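Local coordinates for protein exoglucanase A (Cellulomonas fimi, PDB 7CBD) that hydrolyses beta-1,4-glucosidic bonds of cellulose with inversion of anomeric configuration, releasing cellobiose from the non-reducing chain ends, at residues A[188-194]-A[225-231]. Numbering follows the deposited sequence. Where two conformers were deposited one is given.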
loop_
_atom_site.group_PDB
_atom_site.type_symbol
_atom_site.label_atom_id
_atom_site.label_comp_id
_atom_site.label_asym_id
_atom_site.label_seq_id
_atom_site.Cartn_x
_atom_site.Cartn_y
_atom_site.Cartn_z
ATOM N N TYR A 188 12.078 -10.473 -5.463
ATOM C CA TYR A 188 12.064 -10.390 -4.007
ATOM C C TYR A 188 10.610 -10.249 -3.589
ATOM O O TYR A 188 9.938 -9.298 -3.995
ATOM C CB TYR A 188 12.884 -9.171 -3.551
ATOM C CG TYR A 188 14.348 -9.337 -3.918
ATOM C CD1 TYR A 188 15.262 -9.792 -2.978
ATOM C CD2 TYR A 188 14.804 -9.102 -5.219
ATOM C CE1 TYR A 188 16.596 -9.999 -3.311
ATOM C CE2 TYR A 188 16.142 -9.304 -5.568
ATOM C CZ TYR A 188 17.032 -9.759 -4.604
ATOM O OH TYR A 188 18.359 -9.981 -4.920
ATOM N N ASN A 189 10.114 -11.206 -2.810
ATOM C CA ASN A 189 8.694 -11.298 -2.493
ATOM C C ASN A 189 8.420 -10.646 -1.148
ATOM O O ASN A 189 8.945 -11.092 -0.118
ATOM C CB ASN A 189 8.259 -12.759 -2.443
ATOM C CG ASN A 189 8.287 -13.411 -3.796
ATOM O OD1 ASN A 189 8.066 -12.764 -4.814
ATOM N ND2 ASN A 189 8.570 -14.703 -3.819
ATOM N N TYR A 190 7.574 -9.617 -1.158
ATOM C CA TYR A 190 7.147 -8.924 0.051
ATOM C C TYR A 190 5.666 -9.210 0.258
ATOM O O TYR A 190 4.820 -8.727 -0.504
ATOM C CB TYR A 190 7.419 -7.426 -0.059
ATOM C CG TYR A 190 8.889 -7.089 0.099
ATOM C CD1 TYR A 190 9.413 -6.769 1.346
ATOM C CD2 TYR A 190 9.758 -7.104 -0.995
ATOM C CE1 TYR A 190 10.768 -6.468 1.507
ATOM C CE2 TYR A 190 11.114 -6.810 -0.846
ATOM C CZ TYR A 190 11.605 -6.488 0.409
ATOM O OH TYR A 190 12.941 -6.186 0.565
ATOM N N ILE A 191 5.362 -10.011 1.275
ATOM C CA ILE A 191 3.985 -10.384 1.577
ATOM C C ILE A 191 3.280 -9.206 2.244
ATOM O O ILE A 191 3.818 -8.574 3.158
ATOM C CB ILE A 191 3.965 -11.641 2.465
ATOM C CG1 ILE A 191 4.254 -12.896 1.625
ATOM C CG2 ILE A 191 2.647 -11.760 3.234
ATOM C CD1 ILE A 191 3.049 -13.421 0.857
ATOM N N ASP A 192 2.064 -8.909 1.798
ATOM C CA ASP A 192 1.304 -7.825 2.399
ATOM C C ASP A 192 0.863 -8.201 3.812
ATOM O O ASP A 192 0.402 -9.319 4.058
ATOM C CB ASP A 192 0.068 -7.541 1.556
ATOM C CG ASP A 192 -0.724 -6.393 2.095
ATOM O OD1 ASP A 192 -0.395 -5.259 1.710
ATOM O OD2 ASP A 192 -1.639 -6.620 2.925
ATOM N N ILE A 193 0.982 -7.247 4.740
ATOM C CA ILE A 193 0.587 -7.494 6.127
ATOM C C ILE A 193 -0.445 -6.483 6.626
ATOM O O ILE A 193 -0.499 -6.172 7.821
ATOM C CB ILE A 193 1.797 -7.619 7.078
ATOM C CG1 ILE A 193 2.630 -6.333 7.100
ATOM C CG2 ILE A 193 2.625 -8.831 6.710
ATOM C CD1 ILE A 193 3.502 -6.220 8.328
ATOM N N GLY A 194 -1.298 -5.987 5.734
ATOM C CA GLY A 194 -2.319 -5.067 6.213
ATOM C C GLY A 194 -1.686 -3.843 6.842
ATOM O O GLY A 194 -0.670 -3.330 6.364
ATOM N N SER A 225 10.981 -18.470 0.626
ATOM C CA SER A 225 10.084 -17.953 -0.405
ATOM C C SER A 225 9.679 -16.511 -0.167
ATOM O O SER A 225 9.285 -15.829 -1.121
ATOM C CB SER A 225 8.817 -18.798 -0.468
ATOM O OG SER A 225 9.121 -20.131 -0.823
ATOM N N ILE A 226 9.731 -16.049 1.078
ATOM C CA ILE A 226 9.256 -14.726 1.455
ATOM C C ILE A 226 10.446 -13.910 1.935
ATOM O O ILE A 226 11.049 -14.221 2.968
ATOM C CB ILE A 226 8.172 -14.817 2.541
ATOM C CG1 ILE A 226 6.955 -15.586 2.017
ATOM C CG2 ILE A 226 7.771 -13.435 3.014
ATOM C CD1 ILE A 226 5.964 -15.983 3.095
ATOM N N ASP A 227 10.769 -12.849 1.198
ATOM C CA ASP A 227 11.910 -12.015 1.559
ATOM C C ASP A 227 11.578 -11.005 2.647
ATOM O O ASP A 227 12.460 -10.623 3.427
ATOM C CB ASP A 227 12.420 -11.307 0.313
ATOM C CG ASP A 227 12.999 -12.278 -0.680
ATOM O OD1 ASP A 227 14.131 -12.760 -0.458
ATOM O OD2 ASP A 227 12.313 -12.580 -1.670
ATOM N N GLY A 228 10.326 -10.575 2.726
ATOM C CA GLY A 228 9.955 -9.560 3.685
ATOM C C GLY A 228 8.464 -9.326 3.643
ATOM O O GLY A 228 7.711 -10.087 3.030
ATOM N N PHE A 229 8.051 -8.245 4.295
ATOM C CA PHE A 229 6.640 -7.932 4.493
ATOM C C PHE A 229 6.427 -6.440 4.278
ATOM O O PHE A 229 7.313 -5.634 4.552
ATOM C CB PHE A 229 6.215 -8.355 5.903
ATOM C CG PHE A 229 6.375 -9.826 6.136
ATOM C CD1 PHE A 229 5.328 -10.696 5.883
ATOM C CD2 PHE A 229 7.594 -10.354 6.553
ATOM C CE1 PHE A 229 5.484 -12.062 6.056
ATOM C CE2 PHE A 229 7.757 -11.714 6.721
ATOM C CZ PHE A 229 6.701 -12.565 6.478
ATOM N N VAL A 230 5.245 -6.071 3.782
ATOM C CA VAL A 230 4.940 -4.669 3.498
ATOM C C VAL A 230 3.611 -4.285 4.142
ATOM O O VAL A 230 2.611 -5.003 4.000
ATOM C CB VAL A 230 4.965 -4.357 1.982
ATOM C CG1 VAL A 230 4.070 -5.298 1.187
ATOM C CG2 VAL A 230 4.621 -2.899 1.716
ATOM N N SER A 231 3.611 -3.167 4.867
ATOM C CA SER A 231 2.413 -2.675 5.532
ATOM C C SER A 231 1.916 -1.382 4.894
ATOM O O SER A 231 2.646 -0.688 4.175
ATOM C CB SER A 231 2.641 -2.467 7.037
ATOM O OG SER A 231 3.191 -1.189 7.314
#
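The ring of Tyr190 overlaps the backbone of Gly228, whose N lies over one of its faces, with Tyr190 CE1 3.9 Å from Gly228 CA. Glycine suits this place because a CB would run into the ring; the tyrosine hydroxyl bonds Asp359. Strands 188-192 and 228-231 are parallel neighbours in the barrel-like sheet of the family 6 catalytic domain, joined by a largely helical crossover. Their ladder runs from Ile191 N to Gly228 O, from Val230 N back to Ile191 O, and from Ile193 N to Val230 O (2.9 Å). Where strand 228-231 begins, Asn189 O accepts both Asp227 N and Gly228 N. Aspartate suits 227 because its two oxygens serve two partners: OD2, through its anti lone pair, takes Asn189 N (2.8 Å), and OD1 is hydrogen-bonded to His5 NE2. A leucine in place of Asp227 would probably cost the Asn189 N-H its carboxylate acceptor and His5 NE2 its partner OD1. Asparagine supplies an amide N-H that reaches Ser225 O almost straight (ND2 to O 3.0 Å, 168° at the hydrogen), the acceptor lying in the amide plane. Ile191 and Phe229 lie side by side on one face (CB to CD1 3.8 Å); Ile226 and Ile193 add to it from flanking loops. Ile193 CG1 sits between backbone N and carbonyl carbon (chi1 61°), 3.4 Å from Val230 O, which puts CG2 against the phenyl ring. Asp192 OD2 closes an Asx turn onto Gly194 N, near Asp149, the predicted proton donor. Backbone bonds thus set the register, Asp227 and Asn189 reinforce it where strand 228-231 begins, and apolar groups fill one face.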